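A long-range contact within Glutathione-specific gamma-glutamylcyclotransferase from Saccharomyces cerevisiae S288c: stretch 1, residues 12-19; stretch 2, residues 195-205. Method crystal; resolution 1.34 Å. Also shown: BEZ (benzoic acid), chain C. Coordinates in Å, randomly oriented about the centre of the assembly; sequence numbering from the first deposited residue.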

# COMPACT_ATOMS: atom_id res chain seq x y z
N GLY A 12 -6.35 -0.16 2.40
CA GLY A 12 -5.99 -0.63 1.06
C GLY A 12 -4.92 0.25 0.45
O GLY A 12 -5.05 1.48 0.43
N TYR A 13 -3.83 -0.37 -0.05
CA TYR A 13 -2.73 0.36 -0.66
C TYR A 13 -2.40 -0.20 -2.04
O TYR A 13 -1.54 0.36 -2.72
CB TYR A 13 -1.48 0.38 0.24
CG TYR A 13 -0.95 -0.98 0.50
CD1 TYR A 13 -0.02 -1.55 -0.35
CD2 TYR A 13 -1.35 -1.70 1.60
CE1 TYR A 13 0.44 -2.79 -0.15
CE2 TYR A 13 -0.84 -2.96 1.84
CZ TYR A 13 0.08 -3.51 0.95
OH TYR A 13 0.59 -4.76 1.19
N GLY A 14 -3.03 -1.29 -2.44
CA GLY A 14 -2.78 -1.94 -3.73
C GLY A 14 -4.10 -2.23 -4.38
O GLY A 14 -4.90 -1.29 -4.55
N SER A 15 -4.36 -3.48 -4.77
CA SER A 15 -5.57 -3.78 -5.51
C SER A 15 -6.83 -3.57 -4.71
O SER A 15 -7.88 -3.47 -5.32
CB SER A 15 -5.56 -5.20 -6.09
OG SER A 15 -5.53 -6.18 -5.07
N LEU A 16 -6.78 -3.52 -3.36
CA LEU A 16 -8.04 -3.25 -2.65
C LEU A 16 -8.53 -1.84 -2.93
O LEU A 16 -9.71 -1.57 -2.67
CB LEU A 16 -7.87 -3.42 -1.14
CG LEU A 16 -7.74 -4.86 -0.65
CD1 LEU A 16 -7.17 -4.89 0.82
CD2 LEU A 16 -9.07 -5.61 -0.74
N ILE A 17 -7.67 -0.93 -3.42
CA ILE A 17 -8.14 0.41 -3.74
C ILE A 17 -9.19 0.37 -4.85
O ILE A 17 -10.24 1.01 -4.77
CB ILE A 17 -6.96 1.32 -4.15
CG1 ILE A 17 -6.05 1.55 -2.97
CG2 ILE A 17 -7.52 2.65 -4.63
CD1 ILE A 17 -4.76 2.34 -3.32
N TYR A 18 -8.90 -0.36 -5.92
CA TYR A 18 -9.78 -0.33 -7.08
C TYR A 18 -10.60 -1.59 -7.26
O TYR A 18 -11.51 -1.59 -8.11
CB TYR A 18 -9.00 -0.04 -8.36
CG TYR A 18 -7.86 -1.01 -8.58
CD1 TYR A 18 -8.08 -2.29 -9.09
CD2 TYR A 18 -6.57 -0.65 -8.24
CE1 TYR A 18 -7.05 -3.17 -9.31
CE2 TYR A 18 -5.52 -1.54 -8.47
CZ TYR A 18 -5.79 -2.79 -8.98
OH TYR A 18 -4.78 -3.69 -9.18
N LYS A 19 -10.31 -2.66 -6.50
CA LYS A 19 -11.13 -3.87 -6.48
C LYS A 19 -11.47 -4.03 -5.00
O LYS A 19 -10.79 -4.78 -4.27
CB LYS A 19 -10.35 -5.06 -7.03
CG LYS A 19 -11.13 -6.35 -7.10
CD LYS A 19 -10.44 -7.35 -8.00
CE LYS A 19 -10.62 -8.77 -7.53
NZ LYS A 19 -9.81 -9.02 -6.31
N GLU A 195 -0.40 -3.74 -16.45
CA GLU A 195 -1.79 -3.39 -16.14
C GLU A 195 -1.97 -3.20 -14.63
O GLU A 195 -2.71 -2.29 -14.21
CB GLU A 195 -2.74 -4.49 -16.62
CG GLU A 195 -4.18 -4.12 -16.39
CD GLU A 195 -5.19 -5.28 -16.56
OE1 GLU A 195 -4.83 -6.47 -16.35
OE2 GLU A 195 -6.37 -4.98 -16.81
N TYR A 196 -1.40 -4.08 -13.80
CA TYR A 196 -1.50 -3.88 -12.36
C TYR A 196 -0.96 -2.50 -11.94
O TYR A 196 -1.61 -1.77 -11.17
CB TYR A 196 -0.73 -4.98 -11.66
CG TYR A 196 -0.62 -4.88 -10.17
CD1 TYR A 196 0.44 -4.18 -9.58
CD2 TYR A 196 -1.55 -5.52 -9.34
CE1 TYR A 196 0.56 -4.10 -8.20
CE2 TYR A 196 -1.44 -5.46 -7.94
CZ TYR A 196 -0.41 -4.72 -7.38
OH TYR A 196 -0.24 -4.69 -6.00
N LEU A 197 0.21 -2.12 -12.45
CA LEU A 197 0.75 -0.79 -12.12
C LEU A 197 -0.15 0.31 -12.63
O LEU A 197 -0.41 1.30 -11.94
CB LEU A 197 2.15 -0.64 -12.70
CG LEU A 197 2.89 0.67 -12.57
CD1 LEU A 197 2.97 1.13 -11.12
CD2 LEU A 197 4.31 0.53 -13.16
N ALA A 198 -0.62 0.19 -13.87
CA ALA A 198 -1.48 1.22 -14.45
C ALA A 198 -2.80 1.36 -13.69
O ALA A 198 -3.35 2.48 -13.59
CB ALA A 198 -1.75 0.87 -15.93
N LYS A 199 -3.36 0.23 -13.23
CA LYS A 199 -4.61 0.35 -12.48
C LYS A 199 -4.39 1.08 -11.18
O LYS A 199 -5.25 1.84 -10.75
CB LYS A 199 -5.22 -1.03 -12.23
CG LYS A 199 -5.94 -1.60 -13.48
CD LYS A 199 -6.59 -2.90 -13.10
CE LYS A 199 -7.42 -3.53 -14.18
NZ LYS A 199 -8.50 -2.60 -14.69
N LEU A 200 -3.25 0.83 -10.52
CA LEU A 200 -2.98 1.53 -9.24
C LEU A 200 -2.81 3.02 -9.51
O LEU A 200 -3.40 3.86 -8.82
CB LEU A 200 -1.72 0.94 -8.59
CG LEU A 200 -1.32 1.65 -7.29
CD1 LEU A 200 -2.48 1.67 -6.24
CD2 LEU A 200 -0.04 1.00 -6.73
N GLU A 201 -2.04 3.38 -10.53
CA GLU A 201 -1.87 4.79 -10.88
C GLU A 201 -3.22 5.45 -11.22
O GLU A 201 -3.48 6.58 -10.81
CB GLU A 201 -0.87 4.90 -12.04
N GLN A 202 -4.07 4.76 -11.99
CA GLN A 202 -5.40 5.28 -12.30
C GLN A 202 -6.18 5.54 -11.03
O GLN A 202 -6.84 6.59 -10.88
CB GLN A 202 -6.18 4.26 -13.18
CG GLN A 202 -7.63 4.69 -13.58
CD GLN A 202 -8.38 3.60 -14.31
OE1 GLN A 202 -8.46 2.45 -13.88
NE2 GLN A 202 -8.91 3.95 -15.47
N ALA A 203 -6.17 4.57 -10.13
CA ALA A 203 -6.97 4.68 -8.91
C ALA A 203 -6.48 5.84 -8.06
O ALA A 203 -7.31 6.60 -7.52
CB ALA A 203 -6.92 3.38 -8.15
N LEU A 204 -5.17 6.04 -7.97
CA LEU A 204 -4.67 7.20 -7.22
C LEU A 204 -5.04 8.52 -7.90
O LEU A 204 -5.31 9.51 -7.22
CB LEU A 204 -3.17 7.10 -7.00
CG LEU A 204 -2.76 5.85 -6.23
CD1 LEU A 204 -1.27 5.74 -6.22
CD2 LEU A 204 -3.32 5.92 -4.79
N ALA A 205 -5.09 8.54 -9.22
CA ALA A 205 -5.44 9.77 -9.91
C ALA A 205 -6.92 10.10 -9.76
O ALA A 205 -7.30 11.27 -9.86
CB ALA A 205 -5.09 9.66 -11.38
C BEZ C . -4.05 -3.89 -0.55
O1 BEZ C . -4.62 -3.30 -1.43
O2 BEZ C . -3.83 -3.27 0.49
C1 BEZ C . -3.55 -5.29 -0.76
C2 BEZ C . -2.70 -5.81 0.19
C3 BEZ C . -2.16 -7.09 0.02
C4 BEZ C . -2.54 -7.87 -1.06
C5 BEZ C . -3.43 -7.35 -1.98
C6 BEZ C . -3.95 -6.06 -1.86
O HOH W 1 -2.16 -5.57 -4.59

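A loop that binds an anion often turns several backbone amides to the ligand while most of its packing against the fold falls to side chains. The contact between residues 12-19 and the helix 195-205 of this glutathione-specific gamma-glutamylcyclotransferase illustrates the pattern, with one amide tied to the helix through water. Touching residues are at least 178 positions apart in sequence, and no direct hydrogen bond joins the two stretches, which bury 397 Å² between them.

The backbones set the spacing. Gly-14 CA lies 6.5 Å from Leu-200 CA, and Tyr-18 CA comes to 6.0 Å from Ala-203 CA, where Ala-203 CB points toward the first stretch and packs against Ile-17 CG2 and Tyr-18 CB. Within the first stretch, Ile-17 N donates to Gly-14 O (3.0 Å) and Lys-19 N to Ser-15 O (2.8 Å), forming a compact turn from which Ile-17 and Tyr-18 both point toward the helix.

Apolar packing follows. Ile-17 CG2 meets Ala-203 CB at 3.6 Å, while Ile-17 CD1 reaches Leu-200 CD1 at 3.8 Å and Leu-204 CD2 at 4.1 Å. These apolar side chains pack by close contact, with no directional bond among them.

The aromatic contribution comes from Tyr-18, whose side chain is a knob among Tyr-196, Lys-199, Leu-200 and Ala-203. Lys-199 CB lies over one face of its ring, 3.9 Å from the centroid and 18° off the normal, a CH-pi contact that uses the aliphatic base of the lysine; its end leads away, and Lys-199 NZ makes a long salt bridge to Glu-195 OE2 (3.8 Å).

Polar linkage is indirect. Water 1 accepts from Ser-15 N (3.0 Å) and hydrogen-bonds Tyr-196 OH (2.5 Å), bridging loop and helix. Neighbouring amides serve the benzoic acid carboxylate instead: Tyr-13 N donates to BEZ O2 (2.9 Å), whereas Gly-14 N (2.8 Å) and Leu-16 N (2.9 Å) converge on BEZ O1.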